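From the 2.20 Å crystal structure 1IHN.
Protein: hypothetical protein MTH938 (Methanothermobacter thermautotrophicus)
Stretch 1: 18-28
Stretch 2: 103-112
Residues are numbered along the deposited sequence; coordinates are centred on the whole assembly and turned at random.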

# COMPACT_ATOMS: atom_id res chain seq x y z
N GLU A 18 -9.24 -1.19 -11.83
CA GLU A 18 -9.83 -1.00 -10.52
C GLU A 18 -9.62 -2.23 -9.63
O GLU A 18 -9.80 -3.37 -10.06
CB GLU A 18 -11.33 -0.72 -10.65
CG GLU A 18 -12.04 -0.54 -9.33
CD GLU A 18 -13.53 -0.31 -9.51
OE1 GLU A 18 -14.20 -1.20 -10.09
OE2 GLU A 18 -14.04 0.75 -9.08
N TYR A 19 -9.23 -1.98 -8.38
CA TYR A 19 -9.03 -3.05 -7.41
C TYR A 19 -9.95 -2.76 -6.24
O TYR A 19 -9.90 -1.68 -5.66
CB TYR A 19 -7.57 -3.10 -6.95
CG TYR A 19 -6.61 -3.49 -8.04
CD1 TYR A 19 -6.07 -2.53 -8.90
CD2 TYR A 19 -6.25 -4.83 -8.24
CE1 TYR A 19 -5.21 -2.89 -9.93
CE2 TYR A 19 -5.39 -5.20 -9.27
CZ TYR A 19 -4.88 -4.23 -10.11
OH TYR A 19 -4.02 -4.59 -11.13
N ARG A 20 -10.80 -3.72 -5.90
CA ARG A 20 -11.73 -3.54 -4.80
C ARG A 20 -11.31 -4.33 -3.57
O ARG A 20 -12.11 -4.60 -2.68
CB ARG A 20 -13.14 -3.94 -5.23
CG ARG A 20 -13.69 -3.09 -6.37
CD ARG A 20 -15.10 -3.52 -6.75
NE ARG A 20 -15.67 -2.70 -7.81
CZ ARG A 20 -16.86 -2.92 -8.37
NH1 ARG A 20 -17.60 -3.94 -7.97
NH2 ARG A 20 -17.29 -2.13 -9.34
N SER A 21 -10.04 -4.70 -3.53
CA SER A 21 -9.48 -5.44 -2.41
C SER A 21 -8.11 -4.82 -2.14
O SER A 21 -7.60 -4.07 -2.96
CB SER A 21 -9.34 -6.92 -2.77
OG SER A 21 -8.62 -7.07 -3.98
N ASP A 22 -7.52 -5.12 -0.99
CA ASP A 22 -6.21 -4.57 -0.65
C ASP A 22 -5.14 -5.07 -1.61
O ASP A 22 -5.12 -6.24 -1.99
CB ASP A 22 -5.83 -4.94 0.78
CG ASP A 22 -6.62 -4.16 1.81
OD1 ASP A 22 -7.64 -3.54 1.44
OD2 ASP A 22 -6.23 -4.18 3.00
N ILE A 23 -4.23 -4.18 -2.01
CA ILE A 23 -3.18 -4.56 -2.94
C ILE A 23 -1.80 -4.07 -2.57
O ILE A 23 -1.62 -3.16 -1.76
CB ILE A 23 -3.47 -4.04 -4.37
CG1 ILE A 23 -3.55 -2.51 -4.37
CG2 ILE A 23 -4.78 -4.64 -4.90
CD1 ILE A 23 -3.63 -1.88 -5.76
N VAL A 24 -0.82 -4.70 -3.20
CA VAL A 24 0.58 -4.37 -3.04
C VAL A 24 1.06 -3.90 -4.42
O VAL A 24 0.92 -4.63 -5.41
CB VAL A 24 1.42 -5.60 -2.64
CG1 VAL A 24 2.91 -5.23 -2.62
CG2 VAL A 24 0.98 -6.12 -1.28
N VAL A 25 1.59 -2.68 -4.49
CA VAL A 25 2.12 -2.17 -5.74
C VAL A 25 3.65 -2.29 -5.67
O VAL A 25 4.30 -1.69 -4.82
CB VAL A 25 1.70 -0.69 -5.97
CG1 VAL A 25 2.29 -0.18 -7.27
CG2 VAL A 25 0.19 -0.59 -6.02
N HIS A 26 4.20 -3.11 -6.57
CA HIS A 26 5.63 -3.35 -6.62
C HIS A 26 6.39 -2.25 -7.37
O HIS A 26 5.81 -1.49 -8.15
CB HIS A 26 5.86 -4.72 -7.27
CG HIS A 26 5.21 -5.85 -6.51
ND1 HIS A 26 5.85 -6.53 -5.51
CD2 HIS A 26 3.95 -6.34 -6.56
CE1 HIS A 26 5.02 -7.39 -4.96
NE2 HIS A 26 3.86 -7.30 -5.57
N VAL A 27 7.69 -2.17 -7.13
CA VAL A 27 8.54 -1.16 -7.76
C VAL A 27 8.41 -1.11 -9.28
O VAL A 27 8.44 -0.03 -9.86
CB VAL A 27 10.02 -1.40 -7.38
CG1 VAL A 27 10.93 -0.54 -8.25
CG2 VAL A 27 10.23 -1.07 -5.91
N ASP A 28 8.25 -2.27 -9.91
CA ASP A 28 8.14 -2.33 -11.36
C ASP A 28 6.73 -2.08 -11.93
O ASP A 28 6.52 -2.18 -13.14
CB ASP A 28 8.63 -3.70 -11.85
CG ASP A 28 7.86 -4.85 -11.24
OD1 ASP A 28 6.83 -4.60 -10.57
OD2 ASP A 28 8.29 -6.01 -11.42
N ARG A 103 11.07 8.08 -8.80
CA ARG A 103 11.53 7.31 -7.64
C ARG A 103 11.08 5.85 -7.64
O ARG A 103 9.97 5.54 -8.09
CB ARG A 103 11.05 7.96 -6.34
CG ARG A 103 11.60 9.36 -6.07
CD ARG A 103 13.10 9.41 -6.29
NE ARG A 103 13.43 9.72 -7.68
CZ ARG A 103 14.60 9.44 -8.25
NH1 ARG A 103 15.55 8.84 -7.55
NH2 ARG A 103 14.83 9.77 -9.51
N ARG A 104 11.94 4.96 -7.14
CA ARG A 104 11.59 3.54 -7.04
C ARG A 104 10.63 3.48 -5.86
O ARG A 104 11.06 3.41 -4.71
CB ARG A 104 12.82 2.69 -6.73
CG ARG A 104 13.78 2.49 -7.88
CD ARG A 104 15.02 1.70 -7.45
NE ARG A 104 14.75 0.28 -7.19
CZ ARG A 104 14.48 -0.62 -8.13
NH1 ARG A 104 14.42 -0.26 -9.41
NH2 ARG A 104 14.27 -1.89 -7.80
N VAL A 105 9.34 3.53 -6.16
CA VAL A 105 8.32 3.51 -5.11
C VAL A 105 7.48 2.24 -5.13
O VAL A 105 7.20 1.67 -6.18
CB VAL A 105 7.37 4.71 -5.24
CG1 VAL A 105 6.52 4.85 -3.97
CG2 VAL A 105 8.16 5.98 -5.49
N ALA A 106 7.09 1.80 -3.94
CA ALA A 106 6.26 0.62 -3.77
C ALA A 106 5.21 0.99 -2.73
O ALA A 106 5.42 1.90 -1.93
CB ALA A 106 7.10 -0.55 -3.28
N ALA A 107 4.08 0.29 -2.74
CA ALA A 107 3.04 0.60 -1.79
C ALA A 107 2.15 -0.58 -1.43
O ALA A 107 2.08 -1.57 -2.15
CB ALA A 107 2.17 1.74 -2.33
N ILE A 108 1.51 -0.46 -0.27
CA ILE A 108 0.57 -1.44 0.21
C ILE A 108 -0.63 -0.57 0.53
O ILE A 108 -0.55 0.33 1.37
CB ILE A 108 1.05 -2.15 1.50
CG1 ILE A 108 2.34 -2.92 1.22
CG2 ILE A 108 -0.04 -3.09 2.00
CD1 ILE A 108 2.85 -3.76 2.39
N ILE A 109 -1.73 -0.82 -0.17
CA ILE A 109 -2.94 -0.03 -0.02
C ILE A 109 -4.10 -0.79 0.61
O ILE A 109 -4.41 -1.91 0.21
CB ILE A 109 -3.43 0.48 -1.39
CG1 ILE A 109 -2.31 1.28 -2.08
CG2 ILE A 109 -4.70 1.30 -1.22
CD1 ILE A 109 -1.96 2.59 -1.42
N HIS A 110 -4.73 -0.16 1.60
CA HIS A 110 -5.89 -0.73 2.28
C HIS A 110 -7.07 0.08 1.74
O HIS A 110 -7.11 1.30 1.90
CB HIS A 110 -5.74 -0.54 3.80
CG HIS A 110 -6.88 -1.10 4.60
ND1 HIS A 110 -7.33 -2.39 4.45
CD2 HIS A 110 -7.62 -0.56 5.59
CE1 HIS A 110 -8.29 -2.63 5.32
NE2 HIS A 110 -8.49 -1.53 6.03
N VAL A 111 -8.01 -0.59 1.09
CA VAL A 111 -9.16 0.10 0.49
C VAL A 111 -10.35 0.42 1.39
O VAL A 111 -11.23 1.18 0.99
CB VAL A 111 -9.68 -0.66 -0.75
CG1 VAL A 111 -8.65 -0.58 -1.86
CG2 VAL A 111 -9.98 -2.11 -0.39
N THR A 112 -10.40 -0.15 2.59
CA THR A 112 -11.51 0.11 3.50
C THR A 112 -10.99 0.77 4.78
O THR A 112 -9.86 1.24 4.82
CB THR A 112 -12.25 -1.20 3.89
OG1 THR A 112 -11.33 -2.11 4.50
CG2 THR A 112 -12.85 -1.85 2.66
O HOH W 1 6.01 1.34 -8.45
O HOH W 2 8.78 2.72 -8.83

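At the centre of the contact between strands 23-25 and 105-109 of MTH938, apolar side chains pair across the strands and alternate between the two faces of the sheet. Val 24 and Ile 108 share one face: they form a non-hydrogen-bonded pair, with CA atoms 4.4 Å apart, and Val 24 CG2 lies 4.3 Å from Ile 108 CG1. The other face carries two pairs, Ile 23 with Ile 109 and Val 25 with Ala 107. Ile 23 CG1 reaches to 4.2 Å from Ile 109 CB, although the end of the Ile 109 side chain (chi1 and chi2 both m) leads away from the opposing stretch. Val 25 CB and Ala 107 CB are 4.4 Å apart. All six residues are buried, so these van der Waals contacts form away from solvent.

The two strands lie side by side and run antiparallel, their N-to-C directions 174° apart and their axes approaching to 4.5 Å. The backbone fixes this register with two reciprocal pairs of hydrogen bonds. Ile 109 N donates to Ile 23 O at 2.8 Å, and Ile 23 N returns a longer, more bent bond to Ile 109 O at 3.2 Å (146°). Two residues along, Val 25 N donates to Ala 107 O at 2.6 Å and Ala 107 N to Val 25 O at 2.9 Å. Between these pairs, CA-H...O contacts supplement the ladder: Val 24 CA is 3.3 Å from Ala 107 O, and Ile 108 CA is 3.4 Å from Ile 23 O.

Beyond Val 25 no direct backbone N-H...O bond follows, and packing continues through Val 27. Val 27 CG2 lies 4.1 Å from Ala 106 CB, while Val 27 CG1 covers one face of the Arg 104 guanidinium, 3.6 Å from Arg 104 CZ. That apolar contact leaves the polar edge of the guanidinium available, and Arg 104 NE and NH2 are hydrogen-bonded elsewhere in the structure. Val 27 CA also points its hydrogen almost straight at Val 105 O, 3.5 Å away (168°). Here water takes over part of the bridging: water 1 lies 2.9 Å from His 26 O and 2.6 Å from Val 105 O, whereas water 2 accepts from Val 105 N at 2.8 Å and lies 3.0 Å from Val 27 O.

At the other end, Asp 22 supplies the polar edge. Its CA-to-CB bond points sideways, but the carboxylate comes nearer and uses both oxygens: Asp 22 OD1 accepts from Val 111 N at 3.0 Å (162°), and Asp 22 OD2 accepts from His 110 ND1 at 2.6 Å (168°), lying near the plane of the imidazole at its edge. One side chain thus extends the pairing past the last backbone bonds. Val 111 points toward stretch 1, with Val 111 CG2 3.3 Å from Asp 22 OD1 and 3.7 Å from Ser 21 C. Farther out, the CA-to-CB bond of the exposed Arg 20 points away, and its side chain forms a salt bridge within its own stretch, Arg 20 NE to Glu 18 OE1 at 3.1 Å.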